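Local atomic coordinates of homoserine O-acetyltransferase (Bacillus anthracis str. 'Ames Ancestor', PDB entry 3I1I), a protein that probably transfers an acetyl group from acetyl-CoA to the hydroxyl of L-homoserine, an early step of methionine synthesis, using an alpha/beta hydrolase fold. Residues A[75-78]-A[82-85]. Sequence-based numbering, arbitrary orientation.
Sequences IGPG and DTNQ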
ATOM      1  N   ILE A  75     -32.100  10.962  -6.192  1.00 26.15           N
ATOM      2  CA  ILE A  75     -33.201  10.091  -6.534  1.00 25.98           C
ATOM      3  C   ILE A  75     -34.353  10.303  -5.581  1.00 26.70           C
ATOM      4  O   ILE A  75     -34.195  10.082  -4.378  1.00 27.22           O
ATOM      5  CB  ILE A  75     -32.818   8.610  -6.410  1.00 25.88           C
ATOM      6  CG1 ILE A  75     -31.578   8.294  -7.262  1.00 26.01           C
ATOM      7  CG2 ILE A  75     -34.003   7.729  -6.802  1.00 22.82           C
ATOM      8  CD1 ILE A  75     -30.874   6.963  -6.894  1.00 22.85           C
ATOM      9  N   GLY A  76     -35.509  10.686  -6.124  1.00 26.83           N
ATOM     10  CA  GLY A  76     -36.757  10.736  -5.372  1.00 26.94           C
ATOM     11  C   GLY A  76     -37.747  11.728  -5.977  1.00 27.63           C
ATOM     12  O   GLY A  76     -37.474  12.326  -7.023  1.00 27.17           O
ATOM     13  N   PRO A  77     -38.896  11.936  -5.300  1.00 27.98           N
ATOM     14  CA  PRO A  77     -39.977  12.807  -5.767  1.00 28.18           C
ATOM     15  C   PRO A  77     -39.487  14.207  -6.000  1.00 28.25           C
ATOM     16  O   PRO A  77     -38.914  14.804  -5.107  1.00 28.54           O
ATOM     17  CB  PRO A  77     -40.974  12.786  -4.613  1.00 27.99           C
ATOM     18  CG  PRO A  77     -40.707  11.494  -3.905  1.00 28.67           C
ATOM     19  CD  PRO A  77     -39.222  11.316  -4.006  1.00 28.25           C
ATOM     20  N   GLY A  78     -39.669  14.716  -7.210  1.00 28.35           N
ATOM     21  CA  GLY A  78     -39.195  16.055  -7.524  1.00 28.36           C
ATOM     22  C   GLY A  78     -37.689  16.243  -7.633  1.00 28.54           C
ATOM     23  O   GLY A  78     -37.251  17.345  -7.838  1.00 28.05           O
ATOM     24  N   ASP A  82     -36.257  11.826 -11.028  1.00 26.06           N
ATOM     25  CA  ASP A  82     -37.551  12.027 -10.405  1.00 26.62           C
ATOM     26  C   ASP A  82     -38.396  10.739 -10.376  1.00 26.88           C
ATOM     27  O   ASP A  82     -38.916  10.282 -11.408  1.00 26.77           O
ATOM     28  CB  ASP A  82     -38.262  13.129 -11.188  1.00 26.55           C
ATOM     29  CG  ASP A  82     -39.541  13.590 -10.541  1.00 28.81           C
ATOM     30  OD1 ASP A  82     -39.908  13.099  -9.444  1.00 31.21           O
ATOM     31  OD2 ASP A  82     -40.189  14.459 -11.164  1.00 30.70           O
ATOM     32  N   THR A  83     -38.549  10.170  -9.192  1.00 27.38           N
ATOM     33  CA  THR A  83     -39.354   8.958  -9.022  1.00 28.19           C
ATOM     34  C   THR A  83     -40.891   9.155  -9.192  1.00 29.10           C
ATOM     35  O   THR A  83     -41.623   8.165  -9.244  1.00 29.15           O
ATOM     36  CB  THR A  83     -39.103   8.320  -7.653  1.00 28.01           C
ATOM     37  OG1 THR A  83     -39.365   9.289  -6.621  1.00 29.48           O
ATOM     38  CG2 THR A  83     -37.680   7.839  -7.557  1.00 26.13           C
ATOM     39  N   ASN A  84     -41.385  10.392  -9.317  1.00 29.61           N
ATOM     40  CA  ASN A  84     -42.771  10.584  -9.793  1.00 30.34           C
ATOM     41  C   ASN A  84     -42.866  10.334 -11.286  1.00 30.69           C
ATOM     42  O   ASN A  84     -43.948  10.286 -11.839  1.00 31.58           O
ATOM     43  CB  ASN A  84     -43.299  11.998  -9.548  1.00 30.16           C
ATOM     44  CG  ASN A  84     -43.377  12.340  -8.118  1.00 31.10           C
ATOM     45  OD1 ASN A  84     -43.745  11.503  -7.292  1.00 34.47           O
ATOM     46  ND2 ASN A  84     -43.036  13.588  -7.790  1.00 30.16           N
ATOM     47  N   GLN A  85     -41.735  10.207 -11.953  1.00 31.51           N
ATOM     48  CA  GLN A  85     -41.715  10.052 -13.405  1.00 31.26           C
ATOM     49  C   GLN A  85     -41.022   8.795 -13.877  1.00 29.74           C
ATOM     50  O   GLN A  85     -41.419   8.208 -14.876  1.00 30.74           O
ATOM     51  CB  GLN A  85     -40.977  11.225 -13.953  1.00 32.46           C
ATOM     52  CG  GLN A  85     -41.277  11.492 -15.365  1.00 37.26           C
ATOM     53  CD  GLN A  85     -40.610  12.761 -15.818  1.00 42.11           C
ATOM     54  OE1 GLN A  85     -40.515  13.747 -15.054  1.00 42.96           O
ATOM     55  NE2 GLN A  85     -40.138  12.758 -17.073  1.00 45.09           N
TER
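The oxygen that closes an Asx turn at Asp82, in the connection that leads into strand 87-91 of the alpha/beta hydrolase sheet, also binds the nearby 75-78 segment. Asp82 has CG anti to its own N (chi1 -172°), the setting in which OD1 reaches two backbone N-H groups, those of Asn84 and Gly78. Asn84 N closes the turn on Asp82 OD1 at 3.1 Å, while Gly78 N reaches that oxygen from across the contact at 2.8 Å. The two donors lie on opposite faces of the carboxylate, each almost 60° out of its plane. Alongside, Thr83 N makes a weak bond of 3.2 Å to Gly76 O, and the CA-H of Asp82 also points at that carbonyl.

Thr83 leans onto the Gly76-Pro77 peptide. Thr83 OG1 sits 3.0 Å from Pro77 N, which has no hydrogen to offer, and near CD of the proline ring. Thr83 CG2 rests on Gly76 CA and meets Ile75 CG2 at 3.8 Å; Tyr34 of strand 24-34 touches both Ile75 and Thr83. On the exposed side, the amide ND2 of Asn84 lies over Pro77 CA, 3.7 Å away.

The two N-H groups, one from each face, hold the position of Asp82 OD1 and would be expected to stabilise its negative charge, though neither lies in the carboxylate plane.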